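Local coordinates for protein 4-hydroxybenzoyl-CoA thioesterase (Staphylococcus aureus, PDB 6FDG) that probably hydrolyses acyl-CoA thioesters as a hotdog-fold thioesterase, with DHNA-CoA of the vitamin K2 (menaquinone) pathway as its likely substrate, at residues Glu31-Asp36 with Tyr90-Phe95; Ser39-Ser44 with His130-Lys135; Leu109-Glu114 with Ile120-Tyr125. All coordinates share one frame; numbering follows the deposited sequence.

In the fold
All three contacts pack around one hotdog fold, in which helix 26-41 lies against a curled, largely antiparallel sheet. Contact 1, its centre about 4 Å from the centre of the chain, joins that helix to strand 88-95. Contact 2, centred about 15 Å from contact 1, joins the helix end to helix 127-141; its segments alternate with those of contact 1 along the chain, and a probable hydrogen bond links the Y90 and Y133 hydroxyls. Contact 3, centred about 14 Å from contact 2 and 21 Å from contact 1, whose R34 and Y90 pack on L109, ties strand 101-113, neighbour of strand 88-95, to helix 122-125 and so connects the sheet end to the helical flank.

Contact 1: residues Glu31-Asp36 with Tyr90-Phe95; sequences EVARLD and YKYEIF
In the hotdog fold a long helix, the sausage, is wrapped by a curved sheet, the bun; here A33 and R34 of helix 26-41 meet Y90 and Y92 of strand 88-95. The short segments run at 117° to one another, with axes 9.9 Å apart at closest approach. Y90 and Y92, two residues apart on the strand, both point toward the helix, and R34 works on both. Its aliphatic part covers one face of the Y90 ring: R34 CD stands 3.8 Å from the centroid of the Y90 ring, only 12° off the normal, a CH-pi contact, while R34 CG lies 3.8 Å from Y90 CE2. The R34 chain leaves with CG anti to the backbone N, runs extended across the ring and then bends at chi3, which turns the guanidinium back to Y92. The Y92 hydroxyl lies almost in the guanidinium plane, while the ring and guanidinium planes are steeply inclined to each other. The Y92 hydroxyl also bonds to T107 of strand 101-113, and the Y92 ring stacks with F30 of the helix, so the phenol is held at its tip and along its ring. All four touching residues are buried. The Y90 hydroxyl bonds to that of Y133 of helix 127-141. A33 fills in next to the arginine, its CB 4.4 Å from Y92 CD2. One nitrogen of the buried arginine is partnered by the Y92 hydroxyl: R34 NH2 donates to Y92 OH at 2.9 Å, with an N-H...O angle of 158°.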
loop_
_atom_site.group_PDB
_atom_site.type_symbol
_atom_site.label_atom_id
_atom_site.label_comp_id
_atom_site.label_asym_id
_atom_site.label_seq_id
_atom_site.Cartn_x
_atom_site.Cartn_y
_atom_site.Cartn_z
ATOM N N GLU A 31 -9.003 1.002 10.318
ATOM C CA GLU A 31 -8.212 1.961 11.091
ATOM C C GLU A 31 -8.786 3.342 11.025
ATOM O O GLU A 31 -8.898 4.027 12.072
ATOM C CB GLU A 31 -6.787 1.915 10.570
ATOM C CG GLU A 31 -5.918 3.026 11.116
ATOM C CD GLU A 31 -4.614 3.105 10.298
ATOM O OE1 GLU A 31 -4.489 4.058 9.407
ATOM O OE2 GLU A 31 -3.665 2.331 10.626
ATOM N N VAL A 32 -9.119 3.819 9.826
ATOM C CA VAL A 32 -9.707 5.134 9.677
ATOM C C VAL A 32 -10.980 5.228 10.533
ATOM O O VAL A 32 -11.195 6.209 11.257
ATOM C CB VAL A 32 -9.997 5.424 8.188
ATOM C CG1 VAL A 32 -10.879 6.701 7.987
ATOM C CG2 VAL A 32 -8.714 5.585 7.447
ATOM N N ALA A 33 -11.806 4.248 10.492
ATOM C CA ALA A 33 -13.048 4.211 11.267
ATOM C C ALA A 33 -12.823 4.177 12.732
ATOM O O ALA A 33 -13.493 4.933 13.487
ATOM C CB ALA A 33 -13.930 3.082 10.750
ATOM N N ARG A 34 -11.900 3.346 13.181
ATOM C CA ARG A 34 -11.618 3.227 14.584
ATOM C C ARG A 34 -11.034 4.551 15.170
ATOM O O ARG A 34 -11.435 4.998 16.246
ATOM C CB ARG A 34 -10.528 2.099 14.756
ATOM C CG ARG A 34 -10.084 1.872 16.143
ATOM C CD ARG A 34 -9.196 0.639 16.266
ATOM N NE ARG A 34 -7.950 0.729 15.550
ATOM C CZ ARG A 34 -7.643 0.058 14.454
ATOM N NH1 ARG A 34 -6.360 0.174 13.964
ATOM N NH2 ARG A 34 -8.514 -0.599 13.708
ATOM N N LEU A 35 -10.176 5.207 14.413
ATOM C CA LEU A 35 -9.599 6.480 14.852
ATOM C C LEU A 35 -10.722 7.536 14.850
ATOM O O LEU A 35 -10.619 8.484 15.714
ATOM C CB LEU A 35 -8.401 6.833 13.988
ATOM C CG LEU A 35 -7.147 5.989 14.241
ATOM C CD1 LEU A 35 -6.080 6.255 13.156
ATOM C CD2 LEU A 35 -6.507 6.271 15.607
ATOM N N ASP A 36 -11.696 7.452 13.951
ATOM C CA ASP A 36 -12.814 8.402 13.951
ATOM C C ASP A 36 -13.646 8.121 15.177
ATOM O O ASP A 36 -14.154 9.074 15.842
ATOM C CB ASP A 36 -13.649 8.187 12.663
ATOM C CG ASP A 36 -14.748 9.215 12.462
ATOM O OD1 ASP A 36 -14.494 10.421 12.686
ATOM O OD2 ASP A 36 -15.851 8.747 12.093
ATOM N N TYR A 90 -12.881 -4.049 18.776
ATOM C CA TYR A 90 -13.768 -3.217 17.958
ATOM C C TYR A 90 -14.411 -4.097 16.941
ATOM O O TYR A 90 -13.760 -5.009 16.359
ATOM C CB TYR A 90 -13.010 -2.114 17.263
ATOM C CG TYR A 90 -12.337 -1.093 18.123
ATOM C CD1 TYR A 90 -11.199 -1.354 18.835
ATOM C CD2 TYR A 90 -12.944 0.161 18.295
ATOM C CE1 TYR A 90 -10.616 -0.374 19.661
ATOM C CE2 TYR A 90 -12.348 1.161 19.110
ATOM C CZ TYR A 90 -11.253 0.819 19.751
ATOM O OH TYR A 90 -10.626 1.813 20.590
ATOM N N LYS A 91 -15.677 -3.845 16.628
ATOM C CA LYS A 91 -16.382 -4.480 15.509
ATOM C C LYS A 91 -16.810 -3.413 14.552
ATOM O O LYS A 91 -17.047 -2.239 14.873
ATOM C CB LYS A 91 -17.597 -5.296 16.010
ATOM C CG LYS A 91 -17.175 -6.639 16.573
ATOM C CD LYS A 91 -18.326 -7.482 17.109
ATOM C CE LYS A 91 -19.225 -7.873 15.977
ATOM N NZ LYS A 91 -19.802 -9.255 16.365
ATOM N N TYR A 92 -16.931 -3.861 13.283
ATOM C CA TYR A 92 -17.251 -2.986 12.177
ATOM C C TYR A 92 -18.261 -3.580 11.221
ATOM O O TYR A 92 -18.335 -4.813 11.012
ATOM C CB TYR A 92 -16.023 -2.749 11.273
ATOM C CG TYR A 92 -14.789 -2.336 12.085
ATOM C CD1 TYR A 92 -13.932 -3.351 12.584
ATOM C CD2 TYR A 92 -14.451 -1.037 12.276
ATOM C CE1 TYR A 92 -12.827 -3.024 13.374
ATOM C CE2 TYR A 92 -13.298 -0.696 13.040
ATOM C CZ TYR A 92 -12.487 -1.699 13.516
ATOM O OH TYR A 92 -11.303 -1.353 14.245
ATOM N N GLU A 93 -19.019 -2.697 10.612
ATOM C CA GLU A 93 -19.904 -3.047 9.436
ATOM C C GLU A 93 -19.651 -2.014 8.390
ATOM O O GLU A 93 -19.630 -0.817 8.682
ATOM C CB GLU A 93 -21.410 -3.013 9.840
ATOM C CG GLU A 93 -21.791 -4.088 10.771
ATOM C CD GLU A 93 -23.243 -4.019 11.309
ATOM O OE1 GLU A 93 -23.806 -2.947 11.260
ATOM O OE2 GLU A 93 -23.602 -5.047 11.865
ATOM N N ILE A 94 -19.498 -2.431 7.129
ATOM C CA ILE A 94 -19.336 -1.506 6.022
ATOM C C ILE A 94 -20.549 -1.599 5.082
ATOM O O ILE A 94 -20.929 -2.717 4.660
ATOM C CB ILE A 94 -18.113 -1.772 5.175
ATOM C CG1 ILE A 94 -16.831 -1.764 6.070
ATOM C CG2 ILE A 94 -18.014 -0.784 4.045
ATOM C CD1 ILE A 94 -15.571 -1.995 5.296
ATOM N N PHE A 95 -21.193 -0.447 4.881
ATOM C CA PHE A 95 -22.344 -0.350 3.933
ATOM C C PHE A 95 -21.881 0.340 2.734
ATOM O O PHE A 95 -21.194 1.371 2.701
ATOM C CB PHE A 95 -23.471 0.408 4.671
ATOM C CG PHE A 95 -23.975 -0.272 5.905
ATOM C CD1 PHE A 95 -25.014 -1.242 5.864
ATOM C CD2 PHE A 95 -23.393 -0.004 7.158
ATOM C CE1 PHE A 95 -25.444 -1.948 6.998
ATOM C CE2 PHE A 95 -23.841 -0.701 8.284
ATOM C CZ PHE A 95 -24.838 -1.651 8.228
#

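Contact 2: residues Ser39-Ser44 with His130-Lys135; sequences SKLGFS and HEAYSK
The F43 ring takes the methyl of A132 at its edge, near the ring plane, and the Y133 ring is approached obliquely by L41; both belong to the packing of the C-terminal end of helix 26-41 against helix 127-141. S134 OG sits over one face of the H130 ring, offset toward its rim. A132 CB lies 3.6 Å from F43 CE2 and 3.7 Å from F43 CZ. L41 extends with CG anti to the backbone N (chi1 -163°), which carries L41 CD2 to within 3.7 Å of Y133 CE1; the same methyl is 4.4 Å from A132 CB. L41 and F43 flank a Schellman motif: G42, with positive phi, ends the helix and lets the chain turn, so that residues before and after it both reach helix 127-141. S44 OG, at the N-cap of helix 45-50, caps D47 N. No hydrogen bond crosses the two segments; the touching side-chain atoms are all carbons. The Y133 hydroxyl pairs with Y90, and F43 also meets the ring of W129. Within helix 127-141 the carbonyl of H130 accepts from both S134 N and S134 OG, which reach it from opposite faces of its plane; S134 OG to H130 O is 3.0 Å.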
loop_
_atom_site.group_PDB
_atom_site.type_symbol
_atom_site.label_atom_id
_atom_site.label_comp_id
_atom_site.label_asym_id
_atom_site.label_seq_id
_atom_site.Cartn_x
_atom_site.Cartn_y
_atom_site.Cartn_z
ATOM N N SER A 39 -11.864 9.688 18.155
ATOM C CA SER A 39 -12.031 11.148 18.149
ATOM C C SER A 39 -13.409 11.584 18.609
ATOM O O SER A 39 -13.661 12.494 19.424
ATOM C CB SER A 39 -11.684 11.655 16.782
ATOM O OG SER A 39 -11.660 13.040 16.596
ATOM N N LYS A 40 -14.423 10.953 18.082
ATOM C CA LYS A 40 -15.819 11.296 18.449
ATOM C C LYS A 40 -16.084 11.043 19.858
ATOM O O LYS A 40 -16.949 11.769 20.494
ATOM C CB LYS A 40 -16.771 10.580 17.472
ATOM C CG LYS A 40 -16.757 11.176 16.106
ATOM C CD LYS A 40 -17.423 10.374 14.992
ATOM C CE LYS A 40 -17.634 11.125 13.781
ATOM N NZ LYS A 40 -18.169 10.278 12.695
ATOM N N LEU A 41 -15.475 10.119 20.538
ATOM C CA LEU A 41 -15.669 9.833 21.929
ATOM C C LEU A 41 -14.949 10.916 22.723
ATOM O O LEU A 41 -15.337 11.029 23.905
ATOM C CB LEU A 41 -15.154 8.419 22.294
ATOM C CG LEU A 41 -15.601 7.834 23.538
ATOM C CD1 LEU A 41 -17.136 7.712 23.612
ATOM C CD2 LEU A 41 -14.834 6.513 23.722
ATOM N N GLY A 42 -14.060 11.694 22.158
ATOM C CA GLY A 42 -13.386 12.840 22.784
ATOM C C GLY A 42 -11.921 12.666 22.907
ATOM O O GLY A 42 -11.308 13.456 23.685
ATOM N N PHE A 43 -11.232 11.829 22.154
ATOM C CA PHE A 43 -9.804 11.550 22.415
ATOM C C PHE A 43 -8.975 11.559 21.159
ATOM O O PHE A 43 -9.446 11.499 20.043
ATOM C CB PHE A 43 -9.673 10.183 23.103
ATOM C CG PHE A 43 -10.427 10.077 24.402
ATOM C CD1 PHE A 43 -9.912 10.717 25.543
ATOM C CD2 PHE A 43 -11.618 9.426 24.526
ATOM C CE1 PHE A 43 -10.630 10.645 26.749
ATOM C CE2 PHE A 43 -12.408 9.445 25.655
ATOM C CZ PHE A 43 -11.879 10.073 26.818
ATOM N N SER A 44 -7.681 11.610 21.249
ATOM C CA SER A 44 -6.823 11.718 20.117
ATOM C C SER A 44 -5.787 10.637 20.233
ATOM O O SER A 44 -4.969 10.624 21.166
ATOM C CB SER A 44 -6.099 13.047 20.181
ATOM O OG SER A 44 -5.019 13.033 19.268
ATOM N N HIS A 130 -9.969 5.377 30.079
ATOM C CA HIS A 130 -10.598 4.325 30.815
ATOM C C HIS A 130 -11.987 4.618 31.334
ATOM O O HIS A 130 -12.893 3.788 31.252
ATOM C CB HIS A 130 -9.676 3.846 32.013
ATOM C CG HIS A 130 -10.323 2.881 32.883
ATOM N ND1 HIS A 130 -10.562 1.612 32.551
ATOM C CD2 HIS A 130 -10.815 3.042 34.162
ATOM C CE1 HIS A 130 -11.130 0.961 33.567
ATOM N NE2 HIS A 130 -11.298 1.833 34.556
ATOM N N GLU A 131 -12.131 5.842 31.855
ATOM C CA GLU A 131 -13.477 6.152 32.436
ATOM C C GLU A 131 -14.460 6.138 31.261
ATOM O O GLU A 131 -15.553 5.623 31.506
ATOM C CB GLU A 131 -13.392 7.521 33.115
ATOM C CG GLU A 131 -14.746 8.198 33.461
ATOM C CD GLU A 131 -14.561 9.640 33.993
ATOM O OE1 GLU A 131 -13.879 10.479 33.349
ATOM O OE2 GLU A 131 -15.091 9.944 35.083
ATOM N N ALA A 132 -14.092 6.737 30.131
ATOM C CA ALA A 132 -15.021 6.829 28.958
ATOM C C ALA A 132 -15.345 5.444 28.381
ATOM O O ALA A 132 -16.532 5.083 28.226
ATOM C CB ALA A 132 -14.517 7.740 27.957
ATOM N N TYR A 133 -14.276 4.599 28.264
ATOM C CA TYR A 133 -14.546 3.260 27.743
ATOM C C TYR A 133 -15.358 2.391 28.636
ATOM O O TYR A 133 -16.133 1.546 28.241
ATOM C CB TYR A 133 -13.167 2.565 27.319
ATOM C CG TYR A 133 -12.674 2.963 25.934
ATOM C CD1 TYR A 133 -12.258 4.194 25.614
ATOM C CD2 TYR A 133 -12.670 2.022 24.938
ATOM C CE1 TYR A 133 -11.817 4.548 24.344
ATOM C CE2 TYR A 133 -12.203 2.342 23.650
ATOM C CZ TYR A 133 -11.873 3.568 23.358
ATOM O OH TYR A 133 -11.426 3.948 22.075
ATOM N N SER A 134 -15.141 2.536 29.965
ATOM C CA SER A 134 -15.836 1.788 30.943
ATOM C C SER A 134 -17.339 2.259 30.973
ATOM O O SER A 134 -18.198 1.365 31.066
ATOM C CB SER A 134 -15.275 1.999 32.382
ATOM O OG SER A 134 -14.020 1.346 32.469
ATOM N N LYS A 135 -17.573 3.493 30.855
ATOM C CA LYS A 135 -18.958 4.020 30.781
ATOM C C LYS A 135 -19.666 3.462 29.545
ATOM O O LYS A 135 -20.761 2.951 29.634
ATOM C CB LYS A 135 -18.965 5.503 30.736
ATOM C CG LYS A 135 -20.317 6.212 30.484
ATOM C CD LYS A 135 -20.189 7.743 30.530
ATOM C CE LYS A 135 -21.530 8.464 30.334
ATOM N NZ LYS A 135 -22.586 7.869 31.231
#

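Contact 3: residues Leu109-Glu114 with Ile120-Tyr125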
loop_
_atom_site.group_PDB
_atom_site.type_symbol
_atom_site.label_atom_id
_atom_site.label_comp_id
_atom_site.label_asym_id
_atom_site.label_seq_id
_atom_site.Cartn_x
_atom_site.Cartn_y
_atom_site.Cartn_z
ATOM N N LEU A 109 -7.106 -4.690 19.903
ATOM C CA LEU A 109 -6.081 -3.659 20.117
ATOM C C LEU A 109 -5.569 -3.818 21.554
ATOM O O LEU A 109 -6.377 -4.096 22.465
ATOM C CB LEU A 109 -6.571 -2.268 19.942
ATOM C CG LEU A 109 -6.851 -1.681 18.591
ATOM C CD1 LEU A 109 -5.605 -1.291 17.979
ATOM C CD2 LEU A 109 -7.684 -2.484 17.654
ATOM N N ILE A 110 -4.311 -3.604 21.738
ATOM C CA ILE A 110 -3.633 -3.498 23.082
ATOM C C ILE A 110 -2.942 -2.152 23.085
ATOM O O ILE A 110 -2.789 -1.485 22.081
ATOM C CB ILE A 110 -2.692 -4.683 23.417
ATOM C CG1 ILE A 110 -1.536 -4.763 22.409
ATOM C CG2 ILE A 110 -3.480 -5.940 23.433
ATOM C CD1 ILE A 110 -0.403 -5.729 22.685
ATOM N N CYS A 111 -2.412 -1.744 24.264
ATOM C CA CYS A 111 -1.546 -0.582 24.346
ATOM C C CYS A 111 -0.217 -1.003 24.959
ATOM O O CYS A 111 -0.217 -1.793 25.900
ATOM C CB CYS A 111 -2.201 0.460 25.272
ATOM S SG CYS A 111 -3.681 1.271 24.599
ATOM N N ILE A 112 0.836 -0.473 24.389
ATOM C CA ILE A 112 2.190 -0.832 24.786
ATOM C C ILE A 112 3.064 0.394 24.809
ATOM O O ILE A 112 2.847 1.391 24.242
ATOM C CB ILE A 112 2.785 -1.856 23.786
ATOM C CG1 ILE A 112 2.992 -1.273 22.402
ATOM C CG2 ILE A 112 1.951 -3.172 23.747
ATOM C CD1 ILE A 112 3.584 -2.294 21.409
ATOM N N LYS A 113 4.193 0.241 25.585
ATOM C CA LYS A 113 5.228 1.230 25.558
ATOM C C LYS A 113 5.987 1.233 24.258
ATOM O O LYS A 113 6.331 0.172 23.769
ATOM C CB LYS A 113 6.230 0.962 26.723
ATOM C CG LYS A 113 5.663 0.906 28.064
ATOM C CD LYS A 113 5.017 2.151 28.501
ATOM C CE LYS A 113 5.890 3.415 28.440
ATOM N NZ LYS A 113 6.546 3.753 29.774
ATOM N N GLU A 114 6.236 2.387 23.725
ATOM C CA GLU A 114 6.846 2.531 22.364
ATOM C C GLU A 114 8.244 1.992 22.396
ATOM O O GLU A 114 8.723 1.380 21.395
ATOM C CB GLU A 114 6.893 3.958 21.939
ATOM C CG GLU A 114 7.470 4.107 20.547
ATOM C CD GLU A 114 7.176 5.442 19.960
ATOM O OE1 GLU A 114 7.036 6.419 20.766
ATOM O OE2 GLU A 114 7.085 5.474 18.701
ATOM N N ILE A 120 0.698 -2.255 28.645
ATOM C CA ILE A 120 0.273 -1.439 29.780
ATOM C C ILE A 120 -1.203 -1.486 29.950
ATOM O O ILE A 120 -1.991 -1.844 29.039
ATOM C CB ILE A 120 0.698 0.031 29.641
ATOM C CG1 ILE A 120 0.250 0.749 28.313
ATOM C CG2 ILE A 120 2.188 0.159 29.704
ATOM C CD1 ILE A 120 -0.950 1.575 28.514
ATOM N N ARG A 121 -1.666 -1.071 31.103
ATOM C CA ARG A 121 -3.063 -0.966 31.474
ATOM C C ARG A 121 -3.543 0.426 31.145
ATOM O O ARG A 121 -3.006 1.468 31.602
ATOM C CB ARG A 121 -3.300 -1.190 32.991
ATOM C CG ARG A 121 -3.253 -2.598 33.421
ATOM C CD ARG A 121 -3.047 -2.752 34.862
ATOM N NE ARG A 121 -4.063 -2.037 35.558
ATOM C CZ ARG A 121 -4.202 -2.141 36.886
ATOM N NH1 ARG A 121 -3.401 -2.934 37.553
ATOM N NH2 ARG A 121 -5.156 -1.478 37.487
ATOM N N LEU A 122 -4.688 0.576 30.426
ATOM C CA LEU A 122 -5.195 1.891 30.053
ATOM C C LEU A 122 -5.539 2.747 31.261
ATOM O O LEU A 122 -5.284 3.970 31.151
ATOM C CB LEU A 122 -6.462 1.791 29.103
ATOM C CG LEU A 122 -6.912 3.036 28.402
ATOM C CD1 LEU A 122 -5.937 3.492 27.377
ATOM C CD2 LEU A 122 -8.247 2.792 27.709
ATOM N N ASP A 123 -6.065 2.152 32.334
ATOM C CA ASP A 123 -6.458 2.952 33.511
ATOM C C ASP A 123 -5.200 3.608 34.172
ATOM O O ASP A 123 -5.369 4.704 34.770
ATOM C CB ASP A 123 -7.238 2.132 34.508
ATOM C CG ASP A 123 -6.518 0.953 35.056
ATOM O OD1 ASP A 123 -5.768 0.241 34.406
ATOM O OD2 ASP A 123 -6.828 0.584 36.239
ATOM N N ARG A 124 -4.048 3.000 34.045
ATOM C CA ARG A 124 -2.872 3.622 34.760
ATOM C C ARG A 124 -2.312 4.699 33.965
ATOM O O ARG A 124 -1.792 5.656 34.541
ATOM C CB ARG A 124 -1.841 2.568 34.844
ATOM C CG ARG A 124 -2.166 1.523 35.784
ATOM C CD ARG A 124 -0.920 0.684 36.003
ATOM N NE ARG A 124 -0.996 -0.083 37.244
ATOM C CZ ARG A 124 -0.163 -1.095 37.557
ATOM N NH1 ARG A 124 -0.275 -1.661 38.731
ATOM N NH2 ARG A 124 0.788 -1.489 36.718
ATOM N N TYR A 125 -2.287 4.672 32.609
ATOM C CA TYR A 125 -1.662 5.661 31.820
ATOM C C TYR A 125 -2.600 6.772 31.294
ATOM O O TYR A 125 -2.277 7.888 30.989
ATOM C CB TYR A 125 -0.889 4.990 30.689
ATOM C CG TYR A 125 0.333 4.243 31.187
ATOM C CD1 TYR A 125 0.245 3.082 31.797
ATOM C CD2 TYR A 125 1.566 4.829 31.027
ATOM C CE1 TYR A 125 1.351 2.403 32.316
ATOM C CE2 TYR A 125 2.674 4.135 31.511
ATOM C CZ TYR A 125 2.502 2.971 32.193
ATOM O OH TYR A 125 3.638 2.260 32.678
HETATM O O HOH W 1 -2.405 -3.659 26.818
#
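One backbone hydrogen bond joins the segments directly: I120 N donates to C111 O at 2.9 Å, nearly straight at 171°, the donor tilted out of the carbonyl plane. Beside it water 1 lies between the backbones, accepting from C111 N (3.2 Å) and 2.9 Å from I120 O, to which it may donate. Apolar contacts centre on I120, whose branches part to two partners. I120 CD1 meets C111 CB at 3.6 Å, and I120 CG2 lies 3.7 Å from K113 CD, brought alongside by the bend at chi2; the lysine chain crosses I120 at about a right angle. C111 SG packs more loosely on L122 CD1, and the K113 amino group comes obliquely to the Y125 ring. The salt bridge is local: R121, the N-cap residue of helix 122-125, grips D123 side-on, NE to OD1 and NH2 to OD2, both oxygens using their syn lone pairs. R121 NH2 to D123 OD2 is 2.9 Å. The contact thus closes the short connection that follows strand 101-113 and brings in helix 122-125. I53 of strand 53-54, which pairs with strand 101-113, touches C111, K113 and I120, while L122 rests on W129 and D123 on H130 of helix 127-141.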